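Probable zinc protease (Pseudomonas aeruginosa, PDB 4NNZ) is probably a metallopeptidase of the M16 family, forming the PA0372 subunit of a heterodimeric zinc protease. Local coordinates at residues A[9-12]-A[16-19]; A[191-196]-A[369-374]; A[89-94]-A[183-188]; A[376-379]-A[383-386]; A[95-100]-A[200-205]. All coordinates share one frame; numbering follows the deposited sequence.

Interaction 1 (A[9-12]-A[16-19])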
loop_
_atom_site.group_PDB
_atom_site.type_symbol
_atom_site.label_atom_id
_atom_site.label_comp_id
_atom_site.label_asym_id
_atom_site.label_seq_id
_atom_site.Cartn_x
_atom_site.Cartn_y
_atom_site.Cartn_z
ATOM N N GLU A 9 29.535 14.116 17.955
ATOM C CA GLU A 9 28.978 13.935 16.636
ATOM C C GLU A 9 29.733 14.658 15.526
ATOM O O GLU A 9 29.842 15.860 15.535
ATOM C CB GLU A 9 27.557 14.434 16.702
ATOM C CG GLU A 9 26.887 14.789 15.409
ATOM C CD GLU A 9 25.398 14.883 15.573
ATOM O OE1 GLU A 9 24.678 14.742 14.579
ATOM O OE2 GLU A 9 24.939 15.101 16.697
ATOM N N PHE A 10 30.235 13.916 14.556
ATOM C CA PHE A 10 30.833 14.519 13.382
ATOM C C PHE A 10 30.388 13.846 12.102
ATOM O O PHE A 10 30.003 12.725 12.127
ATOM C CB PHE A 10 32.340 14.510 13.487
ATOM C CG PHE A 10 32.937 13.148 13.502
ATOM C CD1 PHE A 10 32.970 12.417 14.651
ATOM C CD2 PHE A 10 33.486 12.622 12.371
ATOM C CE1 PHE A 10 33.536 11.183 14.678
ATOM C CE2 PHE A 10 34.060 11.388 12.384
ATOM C CZ PHE A 10 34.084 10.666 13.545
ATOM N N SER A 11 30.422 14.543 10.988
ATOM C CA SER A 11 30.056 13.925 9.736
ATOM C C SER A 11 31.123 14.036 8.712
ATOM O O SER A 11 31.608 15.079 8.467
ATOM C CB SER A 11 28.810 14.545 9.168
ATOM O OG SER A 11 27.860 14.766 10.162
ATOM N N LEU A 12 31.422 12.946 8.052
ATOM C CA LEU A 12 32.419 12.929 7.028
ATOM C C LEU A 12 31.949 13.629 5.812
ATOM O O LEU A 12 30.807 13.980 5.686
ATOM C CB LEU A 12 32.804 11.525 6.661
ATOM C CG LEU A 12 33.233 10.689 7.840
ATOM C CD1 LEU A 12 33.948 9.474 7.338
ATOM C CD2 LEU A 12 34.144 11.454 8.757
ATOM N N LEU A 16 28.486 10.696 5.687
ATOM C CA LEU A 16 28.343 9.744 6.733
ATOM C C LEU A 16 28.371 10.517 7.993
ATOM O O LEU A 16 29.172 11.372 8.141
ATOM C CB LEU A 16 29.517 8.809 6.710
ATOM C CG LEU A 16 29.474 7.729 7.763
ATOM C CD1 LEU A 16 28.177 6.972 7.653
ATOM C CD2 LEU A 16 30.626 6.800 7.561
ATOM N N LYS A 17 27.487 10.198 8.909
ATOM C CA LYS A 17 27.443 10.797 10.218
ATOM C C LYS A 17 28.046 9.817 11.167
ATOM O O LYS A 17 27.805 8.652 11.062
ATOM C CB LYS A 17 26.011 11.067 10.614
ATOM C CG LYS A 17 25.857 11.868 11.877
ATOM C CD LYS A 17 24.414 12.256 12.105
ATOM C CE LYS A 17 24.291 13.498 12.957
ATOM N NZ LYS A 17 22.928 14.068 12.943
ATOM N N VAL A 18 28.875 10.290 12.072
ATOM C CA VAL A 18 29.524 9.412 13.008
ATOM C C VAL A 18 29.197 9.852 14.407
ATOM O O VAL A 18 29.274 11.003 14.715
ATOM C CB VAL A 18 31.043 9.363 12.786
ATOM C CG1 VAL A 18 31.672 8.404 13.752
ATOM C CG2 VAL A 18 31.367 8.943 11.369
ATOM N N ILE A 19 28.787 8.924 15.242
ATOM C CA ILE A 19 28.518 9.246 16.617
ATOM C C ILE A 19 29.324 8.372 17.529
ATOM O O ILE A 19 29.367 7.188 17.358
ATOM C CB ILE A 19 27.038 9.143 16.955
ATOM C CG1 ILE A 19 26.244 10.110 16.102
ATOM C CG2 ILE A 19 26.831 9.509 18.399
ATOM C CD1 ILE A 19 24.761 9.925 16.151
#

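Interaction 2 (A[191-196]-A[369-374])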
loop_
_atom_site.group_PDB
_atom_site.type_symbol
_atom_site.label_atom_id
_atom_site.label_comp_id
_atom_site.label_asym_id
_atom_site.label_seq_id
_atom_site.Cartn_x
_atom_site.Cartn_y
_atom_site.Cartn_z
ATOM N N THR A 191 24.414 5.919 9.305
ATOM C CA THR A 191 25.008 6.395 10.539
ATOM C C THR A 191 25.893 5.362 11.177
ATOM O O THR A 191 25.497 4.270 11.330
ATOM C CB THR A 191 23.972 6.790 11.573
ATOM O OG1 THR A 191 23.085 7.719 11.004
ATOM C CG2 THR A 191 24.616 7.474 12.651
ATOM N N LEU A 192 27.091 5.736 11.570
ATOM C CA LEU A 192 27.984 4.840 12.230
ATOM C C LEU A 192 27.959 5.209 13.668
ATOM O O LEU A 192 28.102 6.346 13.990
ATOM C CB LEU A 192 29.377 5.040 11.713
ATOM C CG LEU A 192 30.441 4.317 12.509
ATOM C CD1 LEU A 192 30.247 2.831 12.438
ATOM C CD2 LEU A 192 31.806 4.693 12.013
ATOM N N VAL A 193 27.734 4.242 14.539
ATOM C CA VAL A 193 27.682 4.524 15.948
ATOM C C VAL A 193 28.684 3.724 16.716
ATOM O O VAL A 193 28.767 2.546 16.541
ATOM C CB VAL A 193 26.306 4.254 16.526
ATOM C CG1 VAL A 193 26.276 4.713 17.954
ATOM C CG2 VAL A 193 25.278 4.997 15.731
ATOM N N VAL A 194 29.473 4.384 17.545
ATOM C CA VAL A 194 30.469 3.696 18.342
ATOM C C VAL A 194 30.411 4.013 19.815
ATOM O O VAL A 194 30.493 5.152 20.201
ATOM C CB VAL A 194 31.877 4.002 17.835
ATOM C CG1 VAL A 194 32.894 3.157 18.545
ATOM C CG2 VAL A 194 31.962 3.750 16.355
ATOM N N VAL A 195 30.285 3.006 20.642
ATOM C CA VAL A 195 30.389 3.235 22.059
ATOM C C VAL A 195 31.270 2.210 22.765
ATOM O O VAL A 195 31.345 1.060 22.380
ATOM C CB VAL A 195 29.025 3.546 22.747
ATOM C CG1 VAL A 195 27.885 3.635 21.778
ATOM C CG2 VAL A 195 28.691 2.631 23.886
ATOM N N GLY A 196 31.947 2.662 23.802
ATOM C CA GLY A 196 32.853 1.792 24.490
ATOM C C GLY A 196 34.185 2.410 24.805
ATOM O O GLY A 196 34.342 3.593 24.840
ATOM N N ALA A 369 22.903 -1.069 24.100
ATOM C CA ALA A 369 21.652 -0.371 24.122
ATOM C C ALA A 369 21.790 1.092 23.812
ATOM O O ALA A 369 20.957 1.652 23.149
ATOM C CB ALA A 369 20.950 -0.573 25.442
ATOM N N GLN A 370 22.817 1.726 24.332
ATOM C CA GLN A 370 23.010 3.124 24.082
ATOM C C GLN A 370 23.269 3.310 22.638
ATOM O O GLN A 370 22.804 4.234 22.056
ATOM C CB GLN A 370 24.169 3.677 24.880
ATOM C CG GLN A 370 23.978 3.651 26.366
ATOM C CD GLN A 370 25.241 3.972 27.109
ATOM O OE1 GLN A 370 25.557 5.120 27.350
ATOM N NE2 GLN A 370 25.959 2.962 27.483
ATOM N N ALA A 371 24.039 2.424 22.062
ATOM C CA ALA A 371 24.328 2.486 20.653
ATOM C C ALA A 371 23.104 2.313 19.782
ATOM O O ALA A 371 22.948 2.999 18.826
ATOM C CB ALA A 371 25.392 1.489 20.290
ATOM N N SER A 372 22.249 1.380 20.116
ATOM C CA SER A 372 21.001 1.223 19.436
ATOM C C SER A 372 20.047 2.383 19.587
ATOM O O SER A 372 19.351 2.720 18.661
ATOM C CB SER A 372 20.351 -0.046 19.867
ATOM O OG SER A 372 21.189 -1.084 19.539
ATOM N N SER A 373 19.997 2.977 20.762
ATOM C CA SER A 373 19.149 4.117 20.957
ATOM C C SER A 373 19.608 5.233 20.062
ATOM O O SER A 373 18.815 5.932 19.502
ATOM C CB SER A 373 19.211 4.597 22.384
ATOM O OG SER A 373 18.683 3.656 23.256
ATOM N N ILE A 374 20.903 5.367 19.915
ATOM C CA ILE A 374 21.450 6.393 19.101
ATOM C C ILE A 374 21.149 6.136 17.638
ATOM O O ILE A 374 20.861 7.032 16.911
ATOM C CB ILE A 374 22.958 6.530 19.346
ATOM C CG1 ILE A 374 23.219 7.073 20.739
ATOM C CG2 ILE A 374 23.594 7.437 18.327
ATOM C CD1 ILE A 374 24.614 6.837 21.231
#

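Interaction 3 (A[89-94]-A[183-188])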
loop_
_atom_site.group_PDB
_atom_site.type_symbol
_atom_site.label_atom_id
_atom_site.label_comp_id
_atom_site.label_asym_id
_atom_site.label_seq_id
_atom_site.Cartn_x
_atom_site.Cartn_y
_atom_site.Cartn_z
ATOM N N THR A 89 17.714 -0.521 8.529
ATOM C CA THR A 89 18.514 -1.707 8.510
ATOM C C THR A 89 19.777 -1.480 9.268
ATOM O O THR A 89 20.494 -0.591 8.961
ATOM C CB THR A 89 18.920 -1.996 7.108
ATOM O OG1 THR A 89 17.750 -1.972 6.315
ATOM C CG2 THR A 89 19.579 -3.323 7.008
ATOM N N ALA A 90 20.055 -2.299 10.253
ATOM C CA ALA A 90 21.221 -2.092 11.072
ATOM C C ALA A 90 22.156 -3.265 11.188
ATOM O O ALA A 90 21.745 -4.344 11.416
ATOM C CB ALA A 90 20.802 -1.624 12.436
ATOM N N TYR A 91 23.443 -3.018 11.070
ATOM C CA TYR A 91 24.421 -4.046 11.280
ATOM C C TYR A 91 25.278 -3.657 12.451
ATOM O O TYR A 91 25.770 -2.577 12.502
ATOM C CB TYR A 91 25.285 -4.227 10.057
ATOM C CG TYR A 91 24.571 -4.484 8.772
ATOM C CD1 TYR A 91 23.948 -3.480 8.102
ATOM C CD2 TYR A 91 24.560 -5.721 8.214
ATOM C CE1 TYR A 91 23.315 -3.708 6.921
ATOM C CE2 TYR A 91 23.928 -5.957 7.030
ATOM C CZ TYR A 91 23.311 -4.940 6.395
ATOM O OH TYR A 91 22.683 -5.165 5.224
ATOM N N TYR A 92 25.443 -4.548 13.405
ATOM C CA TYR A 92 26.233 -4.242 14.561
ATOM C C TYR A 92 27.098 -5.382 14.979
ATOM O O TYR A 92 26.759 -6.512 14.799
ATOM C CB TYR A 92 25.340 -3.892 15.722
ATOM C CG TYR A 92 24.424 -5.002 16.092
ATOM C CD1 TYR A 92 23.200 -5.115 15.506
ATOM C CD2 TYR A 92 24.786 -5.940 17.016
ATOM C CE1 TYR A 92 22.346 -6.130 15.839
ATOM C CE2 TYR A 92 23.943 -6.962 17.362
ATOM C CZ TYR A 92 22.722 -7.056 16.772
ATOM O OH TYR A 92 21.858 -8.076 17.096
ATOM N N GLN A 93 28.215 -5.052 15.586
ATOM C CA GLN A 93 29.118 -6.022 16.096
ATOM C C GLN A 93 29.546 -5.558 17.457
ATOM O O GLN A 93 29.485 -4.414 17.746
ATOM C CB GLN A 93 30.313 -6.154 15.169
ATOM C CG GLN A 93 30.908 -4.834 14.746
ATOM C CD GLN A 93 31.304 -4.787 13.287
ATOM O OE1 GLN A 93 31.082 -3.789 12.613
ATOM N NE2 GLN A 93 31.902 -5.850 12.802
ATOM N N VAL A 94 29.964 -6.465 18.298
ATOM C CA VAL A 94 30.464 -6.088 19.576
ATOM C C VAL A 94 31.820 -6.733 19.663
ATOM O O VAL A 94 32.009 -7.812 19.156
ATOM C CB VAL A 94 29.529 -6.543 20.677
ATOM C CG1 VAL A 94 29.008 -7.922 20.399
ATOM C CG2 VAL A 94 30.215 -6.480 22.010
ATOM N N SER A 183 21.020 2.368 -4.759
ATOM C CA SER A 183 20.232 3.500 -4.392
ATOM C C SER A 183 20.361 3.938 -2.975
ATOM O O SER A 183 20.377 5.091 -2.711
ATOM C CB SER A 183 18.789 3.250 -4.730
ATOM O OG SER A 183 18.716 2.525 -5.910
ATOM N N TRP A 184 20.377 3.002 -2.057
ATOM C CA TRP A 184 20.180 3.322 -0.667
ATOM C C TRP A 184 21.313 3.069 0.276
ATOM O O TRP A 184 21.350 3.637 1.329
ATOM C CB TRP A 184 18.974 2.585 -0.146
ATOM C CG TRP A 184 17.734 2.903 -0.799
ATOM C CD1 TRP A 184 17.038 2.106 -1.595
ATOM C CD2 TRP A 184 16.981 4.094 -0.671
ATOM N NE1 TRP A 184 15.912 2.712 -2.001
ATOM C CE2 TRP A 184 15.858 3.945 -1.435
ATOM C CE3 TRP A 184 17.162 5.278 0.010
ATOM C CZ2 TRP A 184 14.925 4.908 -1.539
ATOM C CZ3 TRP A 184 16.240 6.226 -0.102
ATOM C CH2 TRP A 184 15.144 6.051 -0.869
ATOM N N TYR A 185 22.206 2.177 -0.074
ATOM C CA TYR A 185 23.307 1.888 0.798
ATOM C C TYR A 185 24.410 2.854 0.523
ATOM O O TYR A 185 25.354 2.547 -0.141
ATOM C CB TYR A 185 23.767 0.467 0.592
ATOM C CG TYR A 185 23.095 -0.509 1.488
ATOM C CD1 TYR A 185 21.732 -0.666 1.478
ATOM C CD2 TYR A 185 23.817 -1.277 2.340
ATOM C CE1 TYR A 185 21.112 -1.557 2.309
ATOM C CE2 TYR A 185 23.202 -2.170 3.165
ATOM C CZ TYR A 185 21.855 -2.298 3.143
ATOM O OH TYR A 185 21.279 -3.183 3.968
ATOM N N ALA A 186 24.257 4.048 1.012
ATOM C CA ALA A 186 25.194 5.065 0.721
ATOM C C ALA A 186 25.555 5.797 1.985
ATOM O O ALA A 186 24.776 5.869 2.899
ATOM C CB ALA A 186 24.623 6.004 -0.291
ATOM N N PRO A 187 26.722 6.424 1.999
ATOM C CA PRO A 187 27.278 7.052 3.185
ATOM C C PRO A 187 26.398 8.131 3.697
ATOM O O PRO A 187 26.285 8.305 4.869
ATOM C CB PRO A 187 28.565 7.642 2.673
ATOM C CG PRO A 187 28.866 6.915 1.413
ATOM C CD PRO A 187 27.788 5.942 1.137
ATOM N N ASN A 188 25.735 8.821 2.805
ATOM C CA ASN A 188 24.869 9.883 3.199
ATOM C C ASN A 188 23.508 9.361 3.576
ATOM O O ASN A 188 22.637 10.109 3.921
ATOM C CB ASN A 188 24.792 10.954 2.137
ATOM C CG ASN A 188 24.571 10.405 0.758
ATOM O OD1 ASN A 188 25.387 9.689 0.235
ATOM N ND2 ASN A 188 23.477 10.777 0.159
HETATM O O HOH W 1 18.534 -3.034 4.125
#

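Interaction 4 (A[376-379]-A[383-386])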
loop_
_atom_site.group_PDB
_atom_site.type_symbol
_atom_site.label_atom_id
_atom_site.label_comp_id
_atom_site.label_asym_id
_atom_site.label_seq_id
_atom_site.Cartn_x
_atom_site.Cartn_y
_atom_site.Cartn_z
ATOM N N GLN A 376 18.736 4.115 16.229
ATOM C CA GLN A 376 17.339 4.106 15.960
ATOM C C GLN A 376 16.833 5.494 15.636
ATOM O O GLN A 376 16.214 5.708 14.643
ATOM C CB GLN A 376 16.645 3.628 17.204
ATOM C CG GLN A 376 15.808 2.417 17.004
ATOM C CD GLN A 376 14.373 2.759 17.153
ATOM O OE1 GLN A 376 13.909 3.730 16.573
ATOM N NE2 GLN A 376 13.647 1.971 17.931
ATOM N N LEU A 377 17.089 6.417 16.531
ATOM C CA LEU A 377 16.525 7.728 16.548
ATOM C C LEU A 377 17.065 8.453 15.364
ATOM O O LEU A 377 16.357 9.127 14.679
ATOM C CB LEU A 377 16.959 8.466 17.792
ATOM C CG LEU A 377 16.336 8.051 19.101
ATOM C CD1 LEU A 377 17.101 8.594 20.276
ATOM C CD2 LEU A 377 14.895 8.422 19.172
ATOM N N GLU A 378 18.346 8.299 15.143
ATOM C CA GLU A 378 19.024 8.894 14.037
ATOM C C GLU A 378 18.598 8.387 12.661
ATOM O O GLU A 378 18.738 9.064 11.687
ATOM C CB GLU A 378 20.523 8.811 14.244
ATOM C CG GLU A 378 21.273 10.070 13.882
ATOM C CD GLU A 378 21.280 11.103 14.971
ATOM O OE1 GLU A 378 21.412 10.756 16.135
ATOM O OE2 GLU A 378 21.180 12.279 14.655
ATOM N N SER A 379 18.106 7.178 12.595
ATOM C CA SER A 379 17.643 6.641 11.353
ATOM C C SER A 379 16.245 7.109 11.045
ATOM O O SER A 379 15.743 6.915 9.980
ATOM C CB SER A 379 17.707 5.135 11.407
ATOM O OG SER A 379 18.793 4.773 12.191
ATOM N N SER A 383 17.050 13.481 16.557
ATOM C CA SER A 383 18.392 13.591 17.095
ATOM C C SER A 383 18.637 12.658 18.237
ATOM O O SER A 383 17.726 12.303 18.934
ATOM C CB SER A 383 18.651 14.993 17.589
ATOM O OG SER A 383 19.970 15.102 18.045
ATOM N N TRP A 384 19.880 12.283 18.454
ATOM C CA TRP A 384 20.211 11.493 19.609
ATOM C C TRP A 384 20.110 12.284 20.884
ATOM O O TRP A 384 20.066 11.727 21.937
ATOM C CB TRP A 384 21.593 10.899 19.492
ATOM C CG TRP A 384 22.612 11.893 19.303
ATOM C CD1 TRP A 384 22.967 12.448 18.153
ATOM C CD2 TRP A 384 23.412 12.482 20.303
ATOM N NE1 TRP A 384 23.947 13.351 18.353
ATOM C CE2 TRP A 384 24.236 13.389 19.682
ATOM C CE3 TRP A 384 23.506 12.332 21.668
ATOM C CZ2 TRP A 384 25.147 14.142 20.373
ATOM C CZ3 TRP A 384 24.396 13.072 22.338
ATOM C CH2 TRP A 384 25.205 13.965 21.701
ATOM N N LYS A 385 20.071 13.594 20.774
ATOM C CA LYS A 385 20.064 14.457 21.931
ATOM C C LYS A 385 18.824 14.249 22.724
ATOM O O LYS A 385 18.750 14.613 23.858
ATOM C CB LYS A 385 20.207 15.910 21.543
ATOM C CG LYS A 385 21.414 16.165 20.682
ATOM C CD LYS A 385 22.375 17.113 21.329
ATOM C CE LYS A 385 23.449 17.502 20.343
ATOM N NZ LYS A 385 22.943 18.321 19.217
ATOM N N LEU A 386 17.867 13.610 22.105
ATOM C CA LEU A 386 16.592 13.375 22.717
ATOM C C LEU A 386 16.680 12.535 23.946
ATOM O O LEU A 386 15.990 12.785 24.900
ATOM C CB LEU A 386 15.682 12.694 21.738
ATOM C CG LEU A 386 14.803 13.675 21.012
ATOM C CD1 LEU A 386 15.284 13.886 19.595
ATOM C CD2 LEU A 386 13.406 13.121 21.018
#

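Interaction 5 (A[95-100]-A[200-205])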
loop_
_atom_site.group_PDB
_atom_site.type_symbol
_atom_site.label_atom_id
_atom_site.label_comp_id
_atom_site.label_asym_id
_atom_site.label_seq_id
_atom_site.Cartn_x
_atom_site.Cartn_y
_atom_site.Cartn_z
ATOM N N LEU A 95 32.780 -6.049 20.257
ATOM C CA LEU A 95 34.144 -6.501 20.141
ATOM C C LEU A 95 35.170 -5.930 21.064
ATOM O O LEU A 95 34.948 -4.995 21.794
ATOM C CB LEU A 95 34.613 -6.321 18.716
ATOM C CG LEU A 95 33.972 -5.165 17.968
ATOM C CD1 LEU A 95 34.823 -3.925 18.004
ATOM C CD2 LEU A 95 33.720 -5.569 16.556
ATOM N N ALA A 96 36.321 -6.549 20.994
ATOM C CA ALA A 96 37.453 -6.170 21.761
ATOM C C ALA A 96 38.046 -4.921 21.206
ATOM O O ALA A 96 38.185 -4.710 20.046
ATOM C CB ALA A 96 38.458 -7.283 21.761
ATOM N N ARG A 97 38.426 -4.088 22.112
ATOM C CA ARG A 97 38.762 -2.717 21.802
ATOM C C ARG A 97 39.863 -2.604 20.767
ATOM O O ARG A 97 39.863 -1.698 19.992
ATOM C CB ARG A 97 39.092 -1.891 23.041
ATOM C CG ARG A 97 40.259 -2.372 23.856
ATOM C CD ARG A 97 41.373 -1.352 23.975
ATOM N NE ARG A 97 41.111 -0.078 23.328
ATOM C CZ ARG A 97 41.936 0.497 22.466
ATOM N NH1 ARG A 97 43.058 -0.101 22.124
ATOM N NH2 ARG A 97 41.624 1.653 21.927
ATOM N N ASP A 98 40.786 -3.523 20.731
ATOM C CA ASP A 98 41.866 -3.371 19.806
ATOM C C ASP A 98 41.485 -3.842 18.443
ATOM O O ASP A 98 42.182 -3.599 17.494
ATOM C CB ASP A 98 43.087 -4.121 20.291
ATOM C CG ASP A 98 42.742 -5.400 20.999
ATOM O OD1 ASP A 98 42.059 -5.340 22.064
ATOM O OD2 ASP A 98 43.176 -6.451 20.491
ATOM N N ARG A 99 40.364 -4.514 18.349
ATOM C CA ARG A 99 39.941 -5.101 17.100
ATOM C C ARG A 99 39.023 -4.192 16.300
ATOM O O ARG A 99 38.507 -4.565 15.291
ATOM C CB ARG A 99 39.297 -6.455 17.353
ATOM C CG ARG A 99 40.149 -7.654 16.976
ATOM C CD ARG A 99 41.622 -7.440 17.252
ATOM N NE ARG A 99 42.478 -8.468 16.653
ATOM C CZ ARG A 99 42.409 -9.774 16.910
ATOM N NH1 ARG A 99 41.527 -10.254 17.768
ATOM N NH2 ARG A 99 43.229 -10.609 16.308
ATOM N N LEU A 100 38.846 -2.977 16.763
ATOM C CA LEU A 100 37.908 -2.063 16.155
ATOM C C LEU A 100 38.270 -1.758 14.723
ATOM O O LEU A 100 37.404 -1.625 13.876
ATOM C CB LEU A 100 37.830 -0.785 16.961
ATOM C CG LEU A 100 36.987 0.338 16.396
ATOM C CD1 LEU A 100 35.603 -0.133 16.033
ATOM C CD2 LEU A 100 36.890 1.494 17.339
ATOM N N ALA A 200 37.293 9.449 20.950
ATOM C CA ALA A 200 36.547 9.975 19.845
ATOM C C ALA A 200 37.446 10.327 18.708
ATOM O O ALA A 200 37.051 10.265 17.572
ATOM C CB ALA A 200 35.752 11.175 20.284
ATOM N N ASP A 201 38.637 10.774 19.020
ATOM C CA ASP A 201 39.622 11.032 18.003
ATOM C C ASP A 201 40.123 9.798 17.323
ATOM O O ASP A 201 40.409 9.793 16.152
ATOM C CB ASP A 201 40.730 11.880 18.551
ATOM C CG ASP A 201 40.389 13.318 18.498
ATOM O OD1 ASP A 201 40.036 13.797 17.417
ATOM O OD2 ASP A 201 40.430 13.967 19.539
ATOM N N GLU A 202 40.252 8.755 18.091
ATOM C CA GLU A 202 40.675 7.531 17.532
ATOM C C GLU A 202 39.654 7.081 16.526
ATOM O O GLU A 202 40.003 6.702 15.449
ATOM C CB GLU A 202 40.730 6.527 18.659
ATOM C CG GLU A 202 41.599 5.320 18.433
ATOM C CD GLU A 202 42.057 4.735 19.739
ATOM O OE1 GLU A 202 43.275 4.496 19.905
ATOM O OE2 GLU A 202 41.195 4.548 20.608
ATOM N N VAL A 203 38.384 7.113 16.885
ATOM C CA VAL A 203 37.334 6.684 15.978
ATOM C C VAL A 203 37.260 7.567 14.741
ATOM O O VAL A 203 37.096 7.100 13.638
ATOM C CB VAL A 203 35.972 6.676 16.677
ATOM C CG1 VAL A 203 34.876 6.326 15.707
ATOM C CG2 VAL A 203 35.966 5.721 17.832
ATOM N N LYS A 204 37.430 8.855 14.939
ATOM C CA LYS A 204 37.311 9.783 13.859
ATOM C C LYS A 204 38.320 9.440 12.813
ATOM O O LYS A 204 38.044 9.483 11.644
ATOM C CB LYS A 204 37.589 11.172 14.369
ATOM C CG LYS A 204 37.666 12.211 13.283
ATOM C CD LYS A 204 37.528 13.612 13.863
ATOM C CE LYS A 204 36.811 14.569 12.923
ATOM N NZ LYS A 204 36.000 15.585 13.630
ATOM N N THR A 205 39.502 9.085 13.245
ATOM C CA THR A 205 40.553 8.765 12.330
ATOM C C THR A 205 40.276 7.556 11.481
ATOM O O THR A 205 40.576 7.545 10.322
ATOM C CB THR A 205 41.848 8.570 13.104
ATOM O OG1 THR A 205 42.159 9.783 13.770
ATOM C CG2 THR A 205 42.960 8.213 12.194
#

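Interaction 1 (A[9-12]-A[16-19])
F10 and V18 sit side by side, pointing the same way, and the phenyl ring turns one face onto the valine: V18 CB lies 3.6 Å from the F10 ring centroid, 20° off the normal, a CH-pi contact displaced toward the rim. With F10 chi1 at 65° its CG stands between the backbone N and the carbonyl carbon, a setting that lays the ring against its cross-strand partner, F10 CZ to V18 CG1 3.3 Å. K204 adds a cation-pi contact to the same ring. F10 and V18 form a hydrogen-bonded pair in the antiparallel hairpin of strands 7-11 and 17-22, at one edge of the six-stranded sheet; F10 N to V18 O is 3.1 Å and V18 N to F10 O 2.7 Å. Next to it, L12 N reaches L16 O at 2.7 Å. E9, S11 and K17 occupy the opposite face. There the extended E9 and K17 chains run across each other to a salt bridge whose geometry is uncertain, because E9 OE1 crowds K17 in the model.

Interaction 2 (A[191-196]-A[369-374])
V195 CG1 meets the methyl of A371 at 3.6 Å to A371 CB, the nearest approach between strand segment 191-196 and helix segment 369-374. Two residues back along the strand, V193 pushes its CG1 branch to 3.8 Å from I374 CG2, the two side chains crossing at a slant, and the same V193 CG1 lies 4.1 Å from A371 CB. I374 keeps CG2 opposite its backbone N (chi1, measured to CG1, is -68°), which turns that methyl to the valine. The side chains that meet are all apolar, and no hydrogen bond spans the gap. The segment axes approach to 8.1 Å, their directions 156° apart, a closeness consistent with the small A371 facing the strand. To either side of strand 190-196, A371 touches V30 and Q32 of strand 28-35, and I374 touches I19 and R21 of strand 17-22. Helix 367-379 thus spans three strands on one face; on the other, L192 and V194 turn to helix 200-211.

Interaction 3 (A[89-94]-A[183-188])
The hydroxyls of Y91 and Y185 meet at 2.7 Å from OH to OH, a hydrogen bond between two side chains that come from opposite directions. Each oxygen lies in the plane of the other's ring, at its edge, so the rings do not stack on one another; Y91 CE1 and Y185 CE2 stay 4.1 Å apart. This is the close part of the contact, and T89 adds a methyl to it, with T89 CG2 3.5 Å from Y185 OH. On the polar side of T89 the link is indirect: one water sits 2.8 Å from Y185 OH and 2.6 Å from T89 OG1, in the plane of the Y185 ring. The backbones themselves remain far apart, T89 CA to Y185 CA being 9.8 Å, and the gap is bridged by side chains and the water, chiefly by the two tyrosines. Y185 is the centre of an inverse gamma turn just after helix 174-184, and its ring stacks with Y35 of the sheet; T89 OG1 also makes a hydrogen bond with I37 O. Y185 OH thus has a tyrosine and a water as polar partners. The pattern is consistent with neutral hydroxyls that share their hydrogen bonds in a buried place, and either tyrosine could donate to the other.

Interaction 4 (A[376-379]-A[383-386])
S383 presents its backbone to the end part of helix 367-379: its carbonyl O lies 4.0 Å from L377 CD1, and its CA 3.9 Å from E378 OE2. The S383 CB leaves its CA away from the helix, and OG accepts from K385 N at 3.1 Å, a nearly straight capping bond (173°) at the turn leading into the next helix. W384 follows, its side chain lying alongside E378 and pointing the same way. The indole presents its CD1 edge to the acid, E378 OE1 to W384 CD1 3.1 Å. The carboxylate carbon is in the indole plane, but the carboxylate is turned 50° from it. Both polar ends are engaged by the hairpin, E378 OE2 in a salt bridge with K17 and W384 NE1 in a hydrogen bond to E9. K385 folds its CG over one indole face, and L386 completes the type I turn from S383. The connection between helices 367-379 and 386-396 lies against strand 17-22, where I19 touches both E378 and W384.

Interaction 5 (A[95-100]-A[200-205])
R97 NH2 reaches E202 OE2 at 3.2 Å, the salt bridge of this contact. The arginine bends at chi2 and chi3 and comes in at about a right angle to the extended glutamate. Its guanidinium offers an edge, with the carboxylate carbon near its plane, but the two flat groups are turned 40° apart and the pairing is one-sided, since E202 OE1 stays 3.9 Å from R97 NH2. R97 NE also has a long, weak ion pair with D197, and E202 N is hydrogen-bonded to T199 OG1 just before the helix segment. Segment 95-100 runs from the end of strand 89-96 through a turn to the start of helix 100-112, with R99 at its N-cap position; segment 200-205 opens helix 200-211, which follows strand 190-196 of the same six-stranded sheet. Between the two segments the apolar contact is slight, L100 CD2 to V203 CG2 being 4.4 Å, though V198 contacts both residues and V29 of the sheet lies against L100.

How the interactions relate
Interactions 2 and 3 are buried, the first joined by apolar side chains, the second by hydroxyls and a water; interactions 1, 4 and 5 are partly buried. Interactions 1 and 5 hold salt bridges of their own, while E378 of interaction 4 pairs with K17 of interaction 1. The six-stranded sheet is common to interactions 1, 2, 3 and 5. Helix 367-379 serves interactions 2 and 4 on one face, while interaction 5 lies on the other, where V203 packs on V18 and V194. Interactions 1 and 2 are tied by backbone bonds of I19 to L192 and V194. The polar groups of interactions 1 and 4 meet, which ties the edge hairpin to the helix end. Interactions 4 and 5 do not touch.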